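Local atomic coordinates of glucose-inhibited division protein A-related protein, probable oxidoreductase (Thermus thermophilus, PDB entry 2CUL), a protein that binds flavin-adenine dinucleotide in a Rossmann-type fold and is probably an oxidoreductase related to glucose-inhibited division protein A. Residues A16-W21 with P52-R58; S123-A127 with G139-S145; R155-R159 with R197-L201. All coordinates share one frame; numbering follows the deposited sequence.

Contact 1: residues A16-W21 with P52-R58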
loop_
_atom_site.group_PDB
_atom_site.type_symbol
_atom_site.label_atom_id
_atom_site.label_comp_id
_atom_site.label_asym_id
_atom_site.label_seq_id
_atom_site.Cartn_x
_atom_site.Cartn_y
_atom_site.Cartn_z
ATOM N N ALA A 16 2.136 -1.379 -5.098
ATOM C CA ALA A 16 2.191 -1.570 -6.546
ATOM C C ALA A 16 3.513 -2.214 -6.961
ATOM O O ALA A 16 3.548 -3.033 -7.882
ATOM C CB ALA A 16 2.006 -0.235 -7.257
ATOM N N GLU A 17 4.602 -1.855 -6.288
ATOM C CA GLU A 17 5.896 -2.442 -6.624
ATOM C C GLU A 17 5.849 -3.935 -6.305
ATOM O O GLU A 17 6.356 -4.756 -7.069
ATOM C CB GLU A 17 7.027 -1.777 -5.833
ATOM C CG GLU A 17 8.408 -2.097 -6.384
ATOM C CD GLU A 17 8.664 -1.425 -7.723
ATOM O OE1 GLU A 17 8.687 -0.177 -7.768
ATOM O OE2 GLU A 17 8.844 -2.145 -8.729
ATOM N N THR A 18 5.239 -4.288 -5.175
ATOM C CA THR A 18 5.124 -5.695 -4.799
ATOM C C THR A 18 4.352 -6.435 -5.894
ATOM O O THR A 18 4.766 -7.503 -6.355
ATOM C CB THR A 18 4.361 -5.872 -3.460
ATOM O OG1 THR A 18 5.018 -5.128 -2.428
ATOM C CG2 THR A 18 4.316 -7.340 -3.061
ATOM N N ALA A 19 3.231 -5.855 -6.310
ATOM C CA ALA A 19 2.395 -6.452 -7.348
ATOM C C ALA A 19 3.173 -6.612 -8.646
ATOM O O ALA A 19 3.064 -7.632 -9.330
ATOM C CB ALA A 19 1.165 -5.586 -7.589
ATOM N N PHE A 20 3.961 -5.595 -8.977
ATOM C CA PHE A 20 4.749 -5.603 -10.201
ATOM C C PHE A 20 5.689 -6.798 -10.314
ATOM O O PHE A 20 5.645 -7.530 -11.301
ATOM C CB PHE A 20 5.562 -4.311 -10.310
ATOM C CG PHE A 20 6.446 -4.253 -11.523
ATOM C CD1 PHE A 20 5.916 -3.950 -12.771
ATOM C CD2 PHE A 20 7.806 -4.526 -11.420
ATOM C CE1 PHE A 20 6.730 -3.919 -13.905
ATOM C CE2 PHE A 20 8.629 -4.500 -12.546
ATOM C CZ PHE A 20 8.087 -4.196 -13.791
ATOM N N TRP A 21 6.539 -6.999 -9.311
ATOM C CA TRP A 21 7.484 -8.106 -9.352
ATOM C C TRP A 21 6.833 -9.475 -9.232
ATOM O O TRP A 21 7.312 -10.443 -9.821
ATOM C CB TRP A 21 8.556 -7.932 -8.274
ATOM C CG TRP A 21 9.439 -6.759 -8.548
ATOM C CD1 TRP A 21 9.310 -5.499 -8.036
ATOM C CD2 TRP A 21 10.538 -6.711 -9.465
ATOM N NE1 TRP A 21 10.260 -4.668 -8.580
ATOM C CE2 TRP A 21 11.027 -5.386 -9.461
ATOM C CE3 TRP A 21 11.157 -7.657 -10.293
ATOM C CZ2 TRP A 21 12.108 -4.982 -10.254
ATOM C CZ3 TRP A 21 12.234 -7.255 -11.084
ATOM C CH2 TRP A 21 12.697 -5.928 -11.056
ATOM N N PRO A 52 16.911 -0.128 -9.731
ATOM C CA PRO A 52 16.999 -0.639 -11.103
ATOM C C PRO A 52 15.872 -1.583 -11.528
ATOM O O PRO A 52 15.552 -2.544 -10.829
ATOM C CB PRO A 52 18.365 -1.322 -11.123
ATOM C CG PRO A 52 19.164 -0.483 -10.171
ATOM C CD PRO A 52 18.194 -0.296 -9.025
ATOM N N GLY A 53 15.271 -1.287 -12.680
ATOM C CA GLY A 53 14.201 -2.110 -13.222
ATOM C C GLY A 53 12.867 -2.066 -12.499
ATOM O O GLY A 53 11.951 -2.810 -12.845
ATOM N N SER A 54 12.748 -1.190 -11.510
ATOM C CA SER A 54 11.516 -1.076 -10.735
ATOM C C SER A 54 10.382 -0.390 -11.484
ATOM O O SER A 54 10.599 0.291 -12.483
ATOM C CB SER A 54 11.780 -0.296 -9.446
ATOM O OG SER A 54 12.215 1.025 -9.736
ATOM N N LEU A 55 9.166 -0.579 -10.982
ATOM C CA LEU A 55 7.993 0.059 -11.562
ATOM C C LEU A 55 8.210 1.561 -11.404
ATOM O O LEU A 55 7.858 2.349 -12.277
ATOM C CB LEU A 55 6.730 -0.357 -10.803
ATOM C CG LEU A 55 5.453 0.411 -11.144
ATOM C CD1 LEU A 55 5.035 0.120 -12.579
ATOM C CD2 LEU A 55 4.346 0.009 -10.177
ATOM N N LEU A 56 8.798 1.944 -10.275
ATOM C CA LEU A 56 9.080 3.345 -9.989
ATOM C C LEU A 56 9.964 3.948 -11.083
ATOM O O LEU A 56 9.676 5.029 -11.597
ATOM C CB LEU A 56 9.765 3.469 -8.619
ATOM C CG LEU A 56 10.342 4.834 -8.231
ATOM C CD1 LEU A 56 9.256 5.899 -8.272
ATOM C CD2 LEU A 56 10.961 4.738 -6.836
ATOM N N GLU A 57 11.032 3.241 -11.449
ATOM C CA GLU A 57 11.940 3.720 -12.489
ATOM C C GLU A 57 11.240 3.801 -13.843
ATOM O O GLU A 57 11.391 4.775 -14.579
ATOM C CB GLU A 57 13.158 2.799 -12.596
ATOM C CG GLU A 57 14.132 3.189 -13.704
ATOM C CD GLU A 57 15.408 2.366 -13.690
ATOM O OE1 GLU A 57 15.327 1.128 -13.807
ATOM O OE2 GLU A 57 16.496 2.963 -13.563
ATOM N N ARG A 58 10.466 2.771 -14.166
ATOM C CA ARG A 58 9.755 2.723 -15.439
ATOM C C ARG A 58 8.707 3.825 -15.579
ATOM O O ARG A 58 8.472 4.326 -16.678
ATOM C CB ARG A 58 9.094 1.352 -15.611
ATOM C CG ARG A 58 10.089 0.200 -15.600
ATOM C CD ARG A 58 9.406 -1.136 -15.343
ATOM N NE ARG A 58 10.375 -2.199 -15.091
ATOM C CZ ARG A 58 10.893 -2.991 -16.025
ATOM N NH1 ARG A 58 10.533 -2.854 -17.294
ATOM N NH2 ARG A 58 11.777 -3.920 -15.686
#

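Contact 2: residues S123-A127 with G139-S145. With FAD (flavin-adenine dinucleotide), chain B.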
loop_
_atom_site.group_PDB
_atom_site.type_symbol
_atom_site.label_atom_id
_atom_site.label_comp_id
_atom_site.label_asym_id
_atom_site.label_seq_id
_atom_site.Cartn_x
_atom_site.Cartn_y
_atom_site.Cartn_z
ATOM N N SER A 123 0.085 6.142 4.535
ATOM C CA SER A 123 -0.258 7.086 5.594
ATOM C C SER A 123 -1.762 7.255 5.775
ATOM O O SER A 123 -2.220 8.297 6.244
ATOM C CB SER A 123 0.364 8.450 5.265
ATOM O OG SER A 123 0.038 8.846 3.936
ATOM N N PHE A 124 -2.532 6.230 5.427
ATOM C CA PHE A 124 -3.985 6.319 5.515
ATOM C C PHE A 124 -4.666 5.758 6.761
ATOM O O PHE A 124 -5.894 5.690 6.814
ATOM C CB PHE A 124 -4.600 5.698 4.258
ATOM C CG PHE A 124 -4.386 6.519 3.018
ATOM C CD1 PHE A 124 -5.397 7.340 2.530
ATOM C CD2 PHE A 124 -3.154 6.507 2.363
ATOM C CE1 PHE A 124 -5.189 8.142 1.406
ATOM C CE2 PHE A 124 -2.935 7.304 1.242
ATOM C CZ PHE A 124 -3.955 8.124 0.762
ATOM N N LEU A 125 -3.890 5.352 7.760
ATOM C CA LEU A 125 -4.477 4.843 8.996
ATOM C C LEU A 125 -4.472 5.986 10.011
ATOM O O LEU A 125 -3.409 6.480 10.374
ATOM C CB LEU A 125 -3.659 3.670 9.545
ATOM C CG LEU A 125 -3.608 2.369 8.739
ATOM C CD1 LEU A 125 -2.675 1.391 9.437
ATOM C CD2 LEU A 125 -4.997 1.776 8.598
ATOM N N GLY A 126 -5.657 6.410 10.448
ATOM C CA GLY A 126 -5.753 7.492 11.417
ATOM C C GLY A 126 -5.146 8.784 10.902
ATOM O O GLY A 126 -4.602 9.584 11.667
ATOM N N ALA A 127 -5.258 8.996 9.596
ATOM C CA ALA A 127 -4.689 10.174 8.951
ATOM C C ALA A 127 -5.350 11.499 9.304
ATOM O O ALA A 127 -6.574 11.610 9.358
ATOM C CB ALA A 127 -4.710 9.987 7.438
ATOM N N GLY A 139 -4.972 10.868 3.792
ATOM C CA GLY A 139 -3.598 10.400 3.858
ATOM C C GLY A 139 -2.661 11.168 2.943
ATOM O O GLY A 139 -1.445 11.067 3.063
ATOM N N ARG A 140 -3.242 11.938 2.027
ATOM C CA ARG A 140 -2.489 12.747 1.070
ATOM C C ARG A 140 -3.481 13.776 0.533
ATOM O O ARG A 140 -4.687 13.562 0.598
ATOM C CB ARG A 140 -1.942 11.855 -0.057
ATOM C CG ARG A 140 -1.158 12.575 -1.151
ATOM C CD ARG A 140 -0.248 11.593 -1.905
ATOM N NE ARG A 140 -0.987 10.386 -2.260
ATOM C CZ ARG A 140 -0.599 9.148 -1.972
ATOM N NH1 ARG A 140 0.546 8.929 -1.332
ATOM N NH2 ARG A 140 -1.389 8.127 -2.274
ATOM N N LEU A 141 -2.983 14.895 0.017
ATOM C CA LEU A 141 -3.864 15.940 -0.490
ATOM C C LEU A 141 -4.979 15.409 -1.392
ATOM O O LEU A 141 -4.727 14.682 -2.355
ATOM C CB LEU A 141 -3.046 17.000 -1.238
ATOM C CG LEU A 141 -3.816 18.253 -1.662
ATOM C CD1 LEU A 141 -4.483 18.880 -0.450
ATOM C CD2 LEU A 141 -2.867 19.241 -2.327
ATOM N N SER A 142 -6.216 15.765 -1.054
ATOM C CA SER A 142 -7.396 15.366 -1.820
ATOM C C SER A 142 -7.699 13.870 -1.844
ATOM O O SER A 142 -8.532 13.419 -2.631
ATOM C CB SER A 142 -7.280 15.878 -3.257
ATOM O OG SER A 142 -7.196 17.292 -3.281
ATOM N N GLU A 143 -7.030 13.107 -0.987
ATOM C CA GLU A 143 -7.242 11.665 -0.919
ATOM C C GLU A 143 -7.752 11.275 0.462
ATOM O O GLU A 143 -6.975 11.106 1.401
ATOM C CB GLU A 143 -5.939 10.925 -1.231
ATOM C CG GLU A 143 -5.477 11.113 -2.669
ATOM C CD GLU A 143 -4.170 10.410 -2.962
ATOM O OE1 GLU A 143 -4.037 9.231 -2.579
ATOM O OE2 GLU A 143 -3.280 11.034 -3.579
ATOM N N ALA A 144 -9.068 11.137 0.572
ATOM C CA ALA A 144 -9.707 10.794 1.835
ATOM C C ALA A 144 -9.278 9.448 2.410
ATOM O O ALA A 144 -8.842 8.548 1.686
ATOM C CB ALA A 144 -11.221 10.821 1.666
ATOM N N SER A 145 -9.405 9.336 3.728
ATOM C CA SER A 145 -9.072 8.126 4.463
ATOM C C SER A 145 -10.311 7.633 5.198
ATOM O O SER A 145 -10.912 8.376 5.975
ATOM C CB SER A 145 -7.957 8.421 5.474
ATOM O OG SER A 145 -7.861 7.388 6.442
HETATM P PA FAD B . 1.004 5.160 -0.611
HETATM O O1A FAD B . 0.394 6.309 0.076
HETATM O O2A FAD B . 1.863 5.386 -1.802
HETATM O O5B FAD B . -0.140 4.139 -1.049
HETATM C C5B FAD B . -1.132 3.724 -0.108
HETATM C C4B FAD B . -2.325 3.262 -0.937
HETATM O O4B FAD B . -3.184 2.532 -0.060
HETATM C C3B FAD B . -3.174 4.405 -1.528
HETATM O O3B FAD B . -3.422 4.223 -2.905
HETATM C C2B FAD B . -4.414 4.377 -0.685
HETATM O O2B FAD B . -5.567 4.943 -1.264
HETATM C C1B FAD B . -4.525 2.890 -0.364
HETATM N N9A FAD B . -5.346 2.565 0.801
HETATM C C8A FAD B . -5.157 2.993 2.094
HETATM N N7A FAD B . -6.079 2.515 2.921
HETATM C C5A FAD B . -6.896 1.742 2.120
HETATM C C6A FAD B . -8.050 0.974 2.407
HETATM N N6A FAD B . -8.578 0.863 3.613
HETATM N N1A FAD B . -8.647 0.303 1.352
HETATM C C2A FAD B . -8.118 0.400 0.085
HETATM N N3A FAD B . -7.016 1.121 -0.251
HETATM C C4A FAD B . -6.446 1.772 0.799
HETATM N N1 FAD B . 8.591 10.383 0.014
HETATM C C2 FAD B . 9.324 10.914 -1.023
HETATM O O2 FAD B . 10.188 10.273 -1.570
HETATM N N3 FAD B . 9.044 12.225 -1.439
HETATM C C4 FAD B . 8.078 13.030 -0.873
HETATM O O4 FAD B . 7.882 14.190 -1.295
HETATM C C4X FAD B . 7.331 12.487 0.192
HETATM N N5 FAD B . 6.347 13.241 0.817
HETATM C C5X FAD B . 5.612 12.715 1.863
HETATM C C6 FAD B . 4.630 13.493 2.475
HETATM C C7 FAD B . 3.844 13.009 3.538
HETATM C C7M FAD B . 2.795 13.904 4.149
HETATM C C8 FAD B . 4.075 11.663 3.998
HETATM C C8M FAD B . 3.275 11.066 5.124
HETATM C C9 FAD B . 5.074 10.862 3.392
HETATM C C9A FAD B . 5.860 11.360 2.319
HETATM N N10 FAD B . 6.884 10.581 1.672
HETATM C C10 FAD B . 7.618 11.144 0.613
HETATM C "C1'" FAD B . 7.211 9.164 2.108
HETATM C "C2'" FAD B . 6.759 7.982 1.221
HETATM O "O2'" FAD B . 7.602 7.890 0.104
HETATM C "C3'" FAD B . 5.299 8.118 0.743
HETATM O "O3'" FAD B . 4.400 8.206 1.847
HETATM C "C4'" FAD B . 4.830 6.918 -0.106
HETATM O "O4'" FAD B . 3.602 7.214 -0.768
HETATM C "C5'" FAD B . 4.674 5.689 0.811
HETATM O "O5'" FAD B . 4.284 4.551 0.025
HETATM P P FAD B . 3.160 3.535 0.489
HETATM O O1P FAD B . 3.124 2.516 -0.573
HETATM O O2P FAD B . 3.426 3.039 1.882
HETATM O O3P FAD B . 1.825 4.369 0.530
#

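Contact 3: residues R155-R159 with R197-L201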
loop_
_atom_site.group_PDB
_atom_site.type_symbol
_atom_site.label_atom_id
_atom_site.label_comp_id
_atom_site.label_asym_id
_atom_site.label_seq_id
_atom_site.Cartn_x
_atom_site.Cartn_y
_atom_site.Cartn_z
ATOM N N ARG A 155 -9.481 -2.869 17.084
ATOM C CA ARG A 155 -10.363 -3.774 17.816
ATOM C C ARG A 155 -9.737 -5.152 17.969
ATOM O O ARG A 155 -9.943 -5.825 18.977
ATOM C CB ARG A 155 -11.708 -3.917 17.103
ATOM C CG ARG A 155 -12.578 -2.681 17.146
ATOM C CD ARG A 155 -13.959 -3.001 16.605
ATOM N NE ARG A 155 -14.833 -1.835 16.597
ATOM C CZ ARG A 155 -16.096 -1.857 16.186
ATOM N NH1 ARG A 155 -16.632 -2.991 15.751
ATOM N NH2 ARG A 155 -16.821 -0.747 16.209
ATOM N N LEU A 156 -8.971 -5.572 16.967
ATOM C CA LEU A 156 -8.329 -6.878 17.002
ATOM C C LEU A 156 -7.123 -6.906 17.930
ATOM O O LEU A 156 -6.582 -7.973 18.215
ATOM C CB LEU A 156 -7.918 -7.306 15.587
ATOM C CG LEU A 156 -9.081 -7.527 14.613
ATOM C CD1 LEU A 156 -8.543 -7.834 13.223
ATOM C CD2 LEU A 156 -9.959 -8.669 15.109
ATOM N N GLY A 157 -6.700 -5.733 18.393
ATOM C CA GLY A 157 -5.573 -5.668 19.310
ATOM C C GLY A 157 -4.264 -5.118 18.773
ATOM O O GLY A 157 -3.301 -4.972 19.527
ATOM N N PHE A 158 -4.208 -4.809 17.482
ATOM C CA PHE A 158 -2.978 -4.277 16.905
ATOM C C PHE A 158 -2.552 -2.957 17.541
ATOM O O PHE A 158 -3.384 -2.096 17.828
ATOM C CB PHE A 158 -3.141 -4.092 15.395
ATOM C CG PHE A 158 -3.087 -5.375 14.623
ATOM C CD1 PHE A 158 -1.863 -5.950 14.286
ATOM C CD2 PHE A 158 -4.259 -6.019 14.241
ATOM C CE1 PHE A 158 -1.812 -7.149 13.577
ATOM C CE2 PHE A 158 -4.218 -7.218 13.535
ATOM C CZ PHE A 158 -2.991 -7.783 13.201
ATOM N N ARG A 159 -1.247 -2.817 17.761
ATOM C CA ARG A 159 -0.668 -1.613 18.351
ATOM C C ARG A 159 -0.065 -0.727 17.262
ATOM O O ARG A 159 0.481 -1.227 16.280
ATOM C CB ARG A 159 0.430 -1.984 19.352
ATOM C CG ARG A 159 -0.043 -2.776 20.562
ATOM C CD ARG A 159 -1.110 -2.030 21.339
ATOM N NE ARG A 159 -1.092 -2.387 22.754
ATOM C CZ ARG A 159 -1.948 -1.918 23.655
ATOM N NH1 ARG A 159 -2.902 -1.069 23.290
ATOM N NH2 ARG A 159 -1.843 -2.286 24.924
ATOM N N ARG A 197 0.826 -11.187 14.663
ATOM C CA ARG A 197 -0.340 -11.306 15.531
ATOM C C ARG A 197 -1.349 -12.313 14.974
ATOM O O ARG A 197 -2.027 -13.011 15.731
ATOM C CB ARG A 197 -1.004 -9.936 15.711
ATOM C CG ARG A 197 -2.166 -9.926 16.697
ATOM C CD ARG A 197 -2.645 -8.501 16.960
ATOM N NE ARG A 197 -1.637 -7.699 17.653
ATOM C CZ ARG A 197 -1.507 -7.631 18.976
ATOM N NH1 ARG A 197 -2.326 -8.315 19.767
ATOM N NH2 ARG A 197 -0.559 -6.873 19.511
ATOM N N LEU A 198 -1.440 -12.391 13.650
ATOM C CA LEU A 198 -2.353 -13.321 12.995
ATOM C C LEU A 198 -1.591 -14.084 11.914
ATOM O O LEU A 198 -0.432 -13.779 11.638
ATOM C CB LEU A 198 -3.525 -12.558 12.373
ATOM C CG LEU A 198 -4.398 -11.779 13.363
ATOM C CD1 LEU A 198 -5.364 -10.873 12.618
ATOM C CD2 LEU A 198 -5.156 -12.756 14.245
ATOM N N GLU A 199 -2.238 -15.078 11.314
ATOM C CA GLU A 199 -1.606 -15.874 10.266
ATOM C C GLU A 199 -1.959 -15.368 8.870
ATOM O O GLU A 199 -3.023 -14.782 8.669
ATOM C CB GLU A 199 -2.031 -17.340 10.390
ATOM C CG GLU A 199 -1.590 -18.008 11.682
ATOM C CD GLU A 199 -0.081 -18.084 11.810
ATOM O OE1 GLU A 199 0.572 -18.610 10.885
ATOM O OE2 GLU A 199 0.455 -17.620 12.838
ATOM N N GLY A 200 -1.051 -15.599 7.920
ATOM C CA GLY A 200 -1.253 -15.197 6.537
ATOM C C GLY A 200 -1.299 -13.705 6.254
ATOM O O GLY A 200 -1.698 -13.293 5.163
ATOM N N LEU A 201 -0.860 -12.903 7.220
ATOM C CA LEU A 201 -0.889 -11.448 7.100
ATOM C C LEU A 201 0.492 -10.816 6.975
ATOM O O LEU A 201 1.394 -11.125 7.749
ATOM C CB LEU A 201 -1.601 -10.860 8.319
ATOM C CG LEU A 201 -1.880 -9.355 8.326
ATOM C CD1 LEU A 201 -2.847 -9.010 7.204
ATOM C CD2 LEU A 201 -2.469 -8.954 9.670
#

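Contact 1: residues A16-W21 with P52-R58
Helix 13-24 runs past the start of helix 55-59, with Glu-17 CA 5.9 Å from Leu-55 CA, the shortest distance between CA atoms of 16-21 and 52-58. The carboxylate of Glu-17 is shared between two backbone amides of that helix start. OE2 accepts from Leu-55 N at 2.8 Å in a nearly straight bond (177°), and OE1 takes Leu-56 N at 3.3 Å; each oxygen uses its syn lone pair. OE1 is also bonded to Ser-217 OG, and Trp-21 NE1 adds a weak bond to OE2. The carboxylate gets there because CG stands anti to the backbone N (chi1 -166°) and the chain then bends at chi2. Beside this polar grip, Leu-55 CB lies over one face of the Phe-20 ring, off-centre, while its CD2 reaches Ala-16 CB at 3.7 Å. Arg-58 crosses Phe-20 at about a right angle, bringing NE within 3.3 Å of Phe-20 CZ, and NE and NH2 both hold Gly-53 O. Ser-54 OG, also hydrogen-bonded to Pro-51 O, accepts from Glu-57 N at 3.0 Å, an N-cap bond. The arrangement is a serine-capped helix N-terminus held by a glutamate from the first helix of a Rossmann-type dinucleotide-binding fold.

Contact 2: residues S123-A127 with G139-S145
Phe-124 lies between Gly-139 and the cofactor in the FAD pocket of this Rossmann-type protein, its ring covered on both faces. Over the centre of one face sits Gly-139 CA, 3.7 Å from the ring centroid and 11° off the normal, a CH-pi contact. Over the opposite face, nearer the rim, comes the ribose carbon C2B of FAD, and Phe-124 CB approaches the adenine carbon C8A at 3.5 Å. The absence of a side chain at Gly-139 lets its CA come this close to the ring. The ring takes this place with CG anti to its carbonyl carbon. At its edge it meets Glu-143 CB, and the carboxylate of Glu-143 is inclined 29° to the ring plane. That carboxylate is gripped side-on by Arg-140: NE reaches OE2 at 2.7 Å from above the carboxylate plane, and NH2 goes to OE1. The type II turn 140-143 brings the two residues together. This salt bridge probably helps to fix the guanidinium, whose NH1 donates to the phosphate oxygen O1A of FAD at 3.0 Å; Phe-43 adds a cation-pi contact. Two serines tie the backbones together. Ser-123 OG donates to Gly-139 O at 2.8 Å, and Ser-145 OG donates to Phe-124 O at 2.6 Å, tilted 34° from the carbonyl plane.

Contact 3: residues R155-R159 with R197-L201
Phe-158 is the bump of this contact, its ring projecting from the loop that follows helix 148-155 into a hollow formed by Arg-197, Leu-198 and Leu-201. The helix ends in a Schellman motif at Gly-157, whose positive phi turns the chain just before the phenylalanine. Arg-197 covers one face of the ring: its CD stands over the centre, 3.6 Å from the ring centroid and 6° off the normal, a CH-pi contact, while CB touches CE1 of Phe-158 at 3.6 Å. At the ring's edge Leu-198 CD1 lies 3.9 Å from Phe-158 CE2. Leu-201, pointing against Phe-158, brings CD2 to 3.8 Å from Phe-158 CZ. Leu-156 adds a looser touch on Leu-198, and both leucines also pack on Leu-94 and Leu-96 of strand 84-97. An alanine in place of Phe-158 would probably open a gap beneath the Arg-197 methylenes and deprive Leu-201 of its partner across the contact. The arginine chain bends at chi3 (-66°), carrying its guanidinium past the ring to the backbone, while NH2 forms a salt bridge with Glu-187. Gly-157 O lies over the centre of one guanidinium face, at an angle unsuited to hydrogen bonds from NH1 or NH2, 3.3 Å from Arg-197 CZ.

The three contacts follow one another along the chain, each closing before the next opens, and none touches another. The centres of contacts 1 and 2 are about 23 Å apart, those of 1 and 3 about 28 Å, and those of 2 and 3 about 22 Å; contact 1 lies across the chain's centre from both others. Helix 13-24 of contact 1 follows strand 6-9 of the seven-stranded mixed sheet, and segment 197-201 leads into one of its two outermost strands, 201-203. The four-stranded antiparallel sheet links contacts 2 and 3: strands 128-131 and 134-138 lie between the segments of contact 2, and 160-167 follows segment 155-159. Contact 2 touches FAD directly, whereas contacts 1 and 3 join parts of the fold away from it.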